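Local structure of glutamine aminotransferase class-II domain protein (Ruegeria pomeroyi, 3MDN) at residues D[146-151]-D[163-168]; D[221-226]-D[234-239]; D[243-248]-D[252-257]. The protein is probably a class II glutamine amidotransferase-type enzyme of the N-terminal nucleophile (Ntn) hydrolase group, expected to release ammonia from glutamine. All coordinates share one frame; numbering follows the deposited sequence.

How the contacts relate
Contact 1 is the most deeply set: two helices meet there through aliphatic side chains. Contact 2 is apolar too, but its tryptophan stays partly exposed beside a sheet edge. Contact 3 is a hairpin, with backbone hydrogen bonds, a packed inner face and a charged outer edge. Contacts 1 and 2 lie on opposite sides of the chain's centre, with their own centres about 24 Å apart. Contact 3 touches both. Leu165 of contact 1 packs on Met244 and Phe257 of contact 3. Trp222 and Val224 of contact 2 pack on Ile247. In this way the hairpin's sheet meets helix 161-179 at one place and the other large sheet at another.

Contact 1. Residues D[146-151]-D[163-168]; sequences EVLFLL and GALARA
Leu151 and Ala168 mark the closest backbone approach of the two helices, with their CA atoms 5.3 Å apart. Starting at the root of Leu151, CB sits against the methyl CB of Ala168 at 3.8 Å. CG comes next and stands further back from that methyl. Its chi1 of -80° sets CG beside the backbone N and anti to the carbonyl carbon. From there CD1 extends past the alanine methyl and lies 3.8 Å from the backbone O of Ala168. CD2, the other branch, takes no part in the contact. The small Ala168 is thus touched by both the root and one tip of the same leucine.

Leu148, one turn earlier, works mainly through CD2. This methyl rests 3.9 Å from Ala168 CB and 4.1 Å from Leu165 CD1, and so touches both. The interaction is entirely van der Waals. The helix axes come within 9.0 Å and cross at 131°, a steeply inclined antiparallel arrangement.

All four touching residues are buried. Leu148 and Leu151 also pack on Leu172, further along helix 161-179, and Leu148 on Ile169. Strand 185-192 also takes part: Leu148 reaches its Leu187, and Leu165 its Phe191. On another side of helix 144-154, Phe149 packs on Phe104 and Ala106 of strand 104-106.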
# COMPACT_ATOMS: atom_id res chain seq x y z
N GLU D 146 -11.82 -3.22 18.62
CA GLU D 146 -11.59 -4.65 18.42
C GLU D 146 -11.79 -5.40 19.72
O GLU D 146 -12.41 -6.45 19.74
CB GLU D 146 -10.22 -4.91 17.81
CG GLU D 146 -10.02 -6.38 17.41
CD GLU D 146 -8.67 -6.69 16.84
OE1 GLU D 146 -7.65 -6.08 17.28
OE2 GLU D 146 -8.62 -7.60 15.97
N VAL D 147 -11.31 -4.83 20.82
CA VAL D 147 -11.67 -5.35 22.14
C VAL D 147 -13.18 -5.45 22.38
O VAL D 147 -13.68 -6.51 22.77
CB VAL D 147 -11.05 -4.50 23.28
CG1 VAL D 147 -11.29 -5.20 24.64
CG2 VAL D 147 -9.58 -4.38 23.06
N LEU D 148 -13.92 -4.37 22.13
CA LEU D 148 -15.34 -4.39 22.37
C LEU D 148 -15.98 -5.59 21.63
O LEU D 148 -16.84 -6.30 22.17
CB LEU D 148 -15.96 -3.07 21.88
CG LEU D 148 -17.04 -2.29 22.64
CD1 LEU D 148 -17.93 -1.58 21.64
CD2 LEU D 148 -17.89 -3.13 23.61
N PHE D 149 -15.57 -5.81 20.40
CA PHE D 149 -16.13 -6.89 19.58
C PHE D 149 -15.79 -8.25 20.18
O PHE D 149 -16.64 -9.10 20.34
CB PHE D 149 -15.59 -6.81 18.16
CG PHE D 149 -16.00 -7.96 17.25
CD1 PHE D 149 -17.31 -8.43 17.22
CD2 PHE D 149 -15.08 -8.51 16.36
CE1 PHE D 149 -17.68 -9.45 16.32
CE2 PHE D 149 -15.43 -9.55 15.49
CZ PHE D 149 -16.73 -10.00 15.47
N LEU D 150 -14.53 -8.45 20.51
CA LEU D 150 -14.10 -9.78 21.02
C LEU D 150 -14.62 -10.05 22.43
O LEU D 150 -14.94 -11.19 22.77
CB LEU D 150 -12.59 -9.91 20.96
CG LEU D 150 -12.08 -9.75 19.53
CD1 LEU D 150 -10.59 -9.86 19.53
CD2 LEU D 150 -12.70 -10.79 18.57
N LEU D 151 -14.70 -8.98 23.23
CA LEU D 151 -15.37 -9.05 24.54
C LEU D 151 -16.85 -9.42 24.40
O LEU D 151 -17.38 -10.15 25.21
CB LEU D 151 -15.30 -7.72 25.28
CG LEU D 151 -14.12 -7.18 26.09
CD1 LEU D 151 -14.72 -6.40 27.27
CD2 LEU D 151 -13.21 -8.25 26.66
N GLY D 163 -27.73 -8.80 25.15
CA GLY D 163 -27.12 -9.05 26.47
C GLY D 163 -25.59 -9.03 26.40
O GLY D 163 -24.93 -8.42 27.24
N ALA D 164 -25.03 -9.65 25.37
CA ALA D 164 -23.56 -9.75 25.27
C ALA D 164 -22.91 -8.38 25.01
O ALA D 164 -21.92 -8.05 25.63
CB ALA D 164 -23.15 -10.75 24.22
N LEU D 165 -23.49 -7.58 24.12
CA LEU D 165 -22.90 -6.27 23.88
C LEU D 165 -23.04 -5.43 25.16
O LEU D 165 -22.09 -4.76 25.59
CB LEU D 165 -23.56 -5.59 22.67
CG LEU D 165 -22.96 -4.21 22.38
CD1 LEU D 165 -21.48 -4.38 21.99
CD2 LEU D 165 -23.70 -3.54 21.27
N ALA D 166 -24.23 -5.48 25.75
CA ALA D 166 -24.54 -4.84 27.05
C ALA D 166 -23.46 -5.16 28.12
O ALA D 166 -22.95 -4.26 28.81
CB ALA D 166 -25.93 -5.28 27.53
N ARG D 167 -23.11 -6.43 28.26
CA ARG D 167 -22.08 -6.84 29.23
C ARG D 167 -20.64 -6.39 28.87
O ARG D 167 -19.85 -5.96 29.75
CB ARG D 167 -22.15 -8.35 29.48
CG ARG D 167 -23.35 -8.82 30.34
CD ARG D 167 -23.29 -10.35 30.66
NE ARG D 167 -23.36 -11.16 29.44
CZ ARG D 167 -24.49 -11.52 28.85
NH1 ARG D 167 -24.48 -12.24 27.74
NH2 ARG D 167 -25.65 -11.17 29.37
N ALA D 168 -20.28 -6.51 27.60
CA ALA D 168 -18.96 -6.06 27.14
C ALA D 168 -18.79 -4.55 27.40
O ALA D 168 -17.73 -4.10 27.87
CB ALA D 168 -18.81 -6.36 25.68

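Contact 2. Residues D[221-226]-D[234-239]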
# COMPACT_ATOMS: atom_id res chain seq x y z
N GLY D 221 -34.50 -2.21 0.64
CA GLY D 221 -33.82 -2.70 1.82
C GLY D 221 -33.53 -1.52 2.75
O GLY D 221 -33.72 -0.36 2.38
N TRP D 222 -33.07 -1.82 3.95
CA TRP D 222 -32.78 -0.82 4.99
C TRP D 222 -31.33 -0.33 4.98
O TRP D 222 -30.40 -1.12 4.89
CB TRP D 222 -33.05 -1.44 6.36
CG TRP D 222 -34.50 -1.78 6.59
CD1 TRP D 222 -35.13 -2.93 6.23
CD2 TRP D 222 -35.48 -0.97 7.24
NE1 TRP D 222 -36.45 -2.88 6.59
CE2 TRP D 222 -36.70 -1.70 7.24
CE3 TRP D 222 -35.45 0.30 7.84
CZ2 TRP D 222 -37.88 -1.20 7.81
CZ3 TRP D 222 -36.67 0.81 8.41
CH2 TRP D 222 -37.85 0.06 8.40
N ALA D 223 -31.15 0.98 5.13
CA ALA D 223 -29.83 1.56 5.34
C ALA D 223 -29.75 2.07 6.78
O ALA D 223 -30.75 2.55 7.32
CB ALA D 223 -29.56 2.71 4.34
N VAL D 224 -28.57 1.98 7.38
CA VAL D 224 -28.28 2.51 8.70
C VAL D 224 -26.94 3.23 8.56
O VAL D 224 -26.00 2.69 8.01
CB VAL D 224 -28.09 1.37 9.74
CG1 VAL D 224 -28.01 1.95 11.15
CG2 VAL D 224 -29.25 0.33 9.65
N VAL D 225 -26.84 4.43 9.07
CA VAL D 225 -25.71 5.28 8.78
C VAL D 225 -25.36 6.13 10.00
O VAL D 225 -26.20 6.33 10.90
CB VAL D 225 -26.04 6.22 7.63
CG1 VAL D 225 -26.26 5.46 6.34
CG2 VAL D 225 -27.29 7.05 7.98
N SER D 226 -24.13 6.62 10.04
CA SER D 226 -23.72 7.56 11.07
C SER D 226 -24.20 8.98 10.78
O SER D 226 -24.26 9.80 11.70
CB SER D 226 -22.21 7.55 11.23
OG SER D 226 -21.58 7.83 10.00
N GLY D 234 -37.14 10.61 1.30
CA GLY D 234 -37.72 10.35 2.61
C GLY D 234 -36.80 10.63 3.79
O GLY D 234 -35.57 10.66 3.65
N ASP D 235 -37.41 10.87 4.95
CA ASP D 235 -36.68 11.23 6.14
C ASP D 235 -35.96 10.05 6.78
O ASP D 235 -36.39 8.90 6.65
CB ASP D 235 -37.61 11.85 7.17
CG ASP D 235 -38.17 13.15 6.70
OD1 ASP D 235 -37.63 13.67 5.71
OD2 ASP D 235 -39.13 13.65 7.32
N TRP D 236 -34.88 10.35 7.48
CA TRP D 236 -34.16 9.35 8.24
C TRP D 236 -34.71 9.29 9.66
O TRP D 236 -35.08 10.31 10.21
CB TRP D 236 -32.66 9.69 8.26
CG TRP D 236 -32.01 9.48 6.94
CD1 TRP D 236 -32.01 10.36 5.89
CD2 TRP D 236 -31.28 8.33 6.51
NE1 TRP D 236 -31.31 9.81 4.83
CE2 TRP D 236 -30.85 8.57 5.19
CE3 TRP D 236 -30.96 7.10 7.11
CZ2 TRP D 236 -30.12 7.64 4.46
CZ3 TRP D 236 -30.23 6.18 6.40
CH2 TRP D 236 -29.81 6.45 5.08
N THR D 237 -34.74 8.11 10.25
CA THR D 237 -35.22 7.98 11.61
C THR D 237 -34.00 7.95 12.52
O THR D 237 -33.14 7.11 12.35
CB THR D 237 -35.98 6.63 11.80
OG1 THR D 237 -37.05 6.52 10.84
CG2 THR D 237 -36.55 6.54 13.23
N GLU D 238 -33.91 8.86 13.48
CA GLU D 238 -32.79 8.85 14.41
C GLU D 238 -32.90 7.68 15.42
O GLU D 238 -33.94 7.51 16.05
CB GLU D 238 -32.70 10.19 15.17
CG GLU D 238 -31.44 10.25 16.09
CD GLU D 238 -31.20 11.61 16.74
OE1 GLU D 238 -31.60 12.64 16.18
OE2 GLU D 238 -30.59 11.67 17.83
N LEU D 239 -31.85 6.89 15.60
CA LEU D 239 -31.86 5.92 16.68
C LEU D 239 -31.36 6.67 17.91
O LEU D 239 -30.22 7.10 17.96
CB LEU D 239 -30.97 4.69 16.36
CG LEU D 239 -30.79 3.59 17.41
CD1 LEU D 239 -32.07 2.80 17.67
CD2 LEU D 239 -29.67 2.61 17.00
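Val225 lays its CG2 methyl over one face of the Trp236 indole, and this is the tight part of the contact. CG2 is 3.4 Å from CZ3 of Trp236 and 3.8 Å from CE3 of the same ring. The second methyl of Val225, CG1, reaches Trp236 CH2 at 3.9 Å. The two side chains cross at about a right angle. A chi1 of -65° puts Val225 CG2 between the backbone N and the carbonyl carbon, and both methyls then meet the six-membered ring. Ala223, two residues back and on the same side of the strand, adds its CB, 3.8 Å from Trp236 CH2. The carbonyl O of Ala223 approaches Trp236 CZ3 obliquely at 3.8 Å.

The loose part is the solvent-facing backbone run around Trp236. Asp235, Thr237 and Glu238 are exposed there and do not touch residues 221-226. Trp236 itself is partly exposed, but its indole is held: NE1 is satisfied by a hydrogen bond to the backbone O of Glu230. Pro228 and Leu229 also touch the Trp236 side chain.

Strand 212-216 runs between strands 221-225 and 237-238. Trp236 therefore reaches across a strand, touching Arg214 on it, and joins the outermost strand region to the second strand inward. Val224 points away from the tryptophan and packs on Leu245 and Ile247 of the other large sheet. Two antiparallel sheets packed in this way are consistent with the central beta sandwich of the Ntn hydrolase fold.

Contact 3. Residues D[243-248]-D[252-257]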
# COMPACT_ATOMS: atom_id res chain seq x y z
N ARG D 243 -30.46 2.85 22.97
CA ARG D 243 -31.37 2.07 22.10
C ARG D 243 -30.60 1.09 21.21
O ARG D 243 -29.47 1.37 20.84
CB ARG D 243 -32.21 3.00 21.18
CG ARG D 243 -33.12 3.97 21.89
CD ARG D 243 -34.29 3.25 22.58
NE ARG D 243 -35.40 3.05 21.65
CZ ARG D 243 -36.55 2.47 21.96
NH1 ARG D 243 -36.75 1.98 23.17
NH2 ARG D 243 -37.50 2.36 21.05
N MSE D 244 -31.24 -0.03 20.85
CA MSE D 244 -30.68 -1.01 19.92
C MSE D 244 -31.68 -1.33 18.82
O MSE D 244 -32.87 -1.58 19.09
CB MSE D 244 -30.25 -2.31 20.63
CG MSE D 244 -29.80 -3.43 19.65
SE MSE D 244 -28.84 -4.94 20.52
CE MSE D 244 -27.46 -3.87 21.30
N LEU D 245 -31.20 -1.33 17.58
CA LEU D 245 -32.03 -1.54 16.44
C LEU D 245 -31.74 -2.94 15.92
O LEU D 245 -30.58 -3.37 15.88
CB LEU D 245 -31.64 -0.52 15.37
CG LEU D 245 -32.30 -0.60 13.99
CD1 LEU D 245 -33.79 -0.18 14.12
CD2 LEU D 245 -31.54 0.28 12.97
N THR D 246 -32.78 -3.64 15.49
CA THR D 246 -32.62 -4.99 14.95
C THR D 246 -33.39 -5.01 13.63
O THR D 246 -34.58 -4.68 13.60
CB THR D 246 -33.22 -6.04 15.92
OG1 THR D 246 -32.46 -6.10 17.14
CG2 THR D 246 -33.29 -7.45 15.26
N ILE D 247 -32.69 -5.37 12.55
CA ILE D 247 -33.30 -5.54 11.25
C ILE D 247 -33.08 -6.96 10.75
O ILE D 247 -31.94 -7.40 10.50
CB ILE D 247 -32.77 -4.53 10.23
CG1 ILE D 247 -33.10 -3.09 10.70
CG2 ILE D 247 -33.45 -4.78 8.86
CD1 ILE D 247 -32.15 -2.04 10.18
N GLY D 248 -34.19 -7.69 10.61
CA GLY D 248 -34.10 -9.09 10.22
C GLY D 248 -35.36 -9.56 9.53
O GLY D 248 -36.05 -8.79 8.86
N ALA D 252 -37.85 -4.01 10.92
CA ALA D 252 -36.97 -3.25 11.80
C ALA D 252 -37.65 -2.96 13.13
O ALA D 252 -38.77 -2.51 13.14
CB ALA D 252 -36.56 -1.95 11.15
N ALA D 253 -36.97 -3.22 14.24
CA ALA D 253 -37.56 -2.97 15.55
C ALA D 253 -36.50 -2.41 16.50
O ALA D 253 -35.31 -2.79 16.42
CB ALA D 253 -38.16 -4.26 16.10
N GLU D 254 -36.92 -1.51 17.39
CA GLU D 254 -36.05 -0.94 18.41
C GLU D 254 -36.38 -1.48 19.79
O GLU D 254 -37.49 -1.92 20.04
CB GLU D 254 -36.20 0.58 18.46
CG GLU D 254 -35.49 1.36 17.36
CD GLU D 254 -35.61 2.87 17.58
OE1 GLU D 254 -35.62 3.31 18.75
OE2 GLU D 254 -35.67 3.61 16.59
N ARG D 255 -35.42 -1.34 20.70
CA ARG D 255 -35.46 -1.97 22.02
C ARG D 255 -34.56 -1.11 22.91
O ARG D 255 -33.56 -0.56 22.42
CB ARG D 255 -34.82 -3.33 21.86
CG ARG D 255 -35.52 -4.50 22.44
CD ARG D 255 -34.67 -5.73 22.08
NE ARG D 255 -34.23 -6.41 23.30
CZ ARG D 255 -33.65 -7.60 23.36
NH1 ARG D 255 -33.41 -8.31 22.26
NH2 ARG D 255 -33.33 -8.09 24.54
N ASP D 256 -34.86 -1.01 24.20
CA ASP D 256 -34.01 -0.26 25.14
C ASP D 256 -32.67 -0.96 25.28
O ASP D 256 -32.58 -2.19 25.15
CB ASP D 256 -34.65 -0.08 26.55
CG ASP D 256 -35.83 0.94 26.56
OD1 ASP D 256 -35.88 1.85 25.69
OD2 ASP D 256 -36.69 0.83 27.47
N PHE D 257 -31.63 -0.19 25.53
CA PHE D 257 -30.28 -0.74 25.59
C PHE D 257 -29.46 0.06 26.59
O PHE D 257 -29.23 1.25 26.41
CB PHE D 257 -29.62 -0.73 24.21
CG PHE D 257 -28.19 -1.24 24.21
CD1 PHE D 257 -27.93 -2.60 24.24
CD2 PHE D 257 -27.11 -0.35 24.22
CE1 PHE D 257 -26.62 -3.09 24.25
CE2 PHE D 257 -25.80 -0.82 24.23
CZ PHE D 257 -25.54 -2.21 24.25
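Ile247 and Ala252 form an apolar pair on the inner face of the hairpin, Ile247 CG1 lying 3.7 Å from Ala252 CB. Leu245 continues this face: its CD1 rests 4.0 Å from the CG of Glu254. The same face packs on Trp222 and Val224 of the facing sheet. On the other face Met244, present as selenomethionine, makes an oblique Met-aromatic contact with Phe257. Its SE is 5.3 Å from the ring centroid and 45° off the ring normal. The Phe257 side chain also meets Leu165 and Ile169 of helix 161-179.

The two strands are an antiparallel beta hairpin at the end of a sheet, where strand 243-248 pairs on its other side with strand 197-203. Met244 and Arg255 form one hydrogen-bonded pair, with Met244 N to Arg255 O at 2.9 Å and a weak return bond. Thr246 and Ala253 form the next, with Thr246 N to Ala253 O at 2.8 Å and a sound bond in return.

At the polar edge Arg243 bends at chi2 and chi3 and folds over the neighbouring strand, its guanidinium lying above Arg255 N. NE and NH2 both grip Glu254 OE1, which lies close to the guanidinium plane, 2.9 Å from NE. The Glu254 carboxylate plane is turned 72° from that of the guanidinium. NH1 reaches Asp256 OD1 at 2.7 Å, from above that carboxylate's plane. A leucine in place of Arg243 would probably leave the Asp256 carboxylate without this charged mate and Glu254 OE1 without these two donors. Glu254 OE2 is hydrogen-bonded to the hydroxyl of Tyr213.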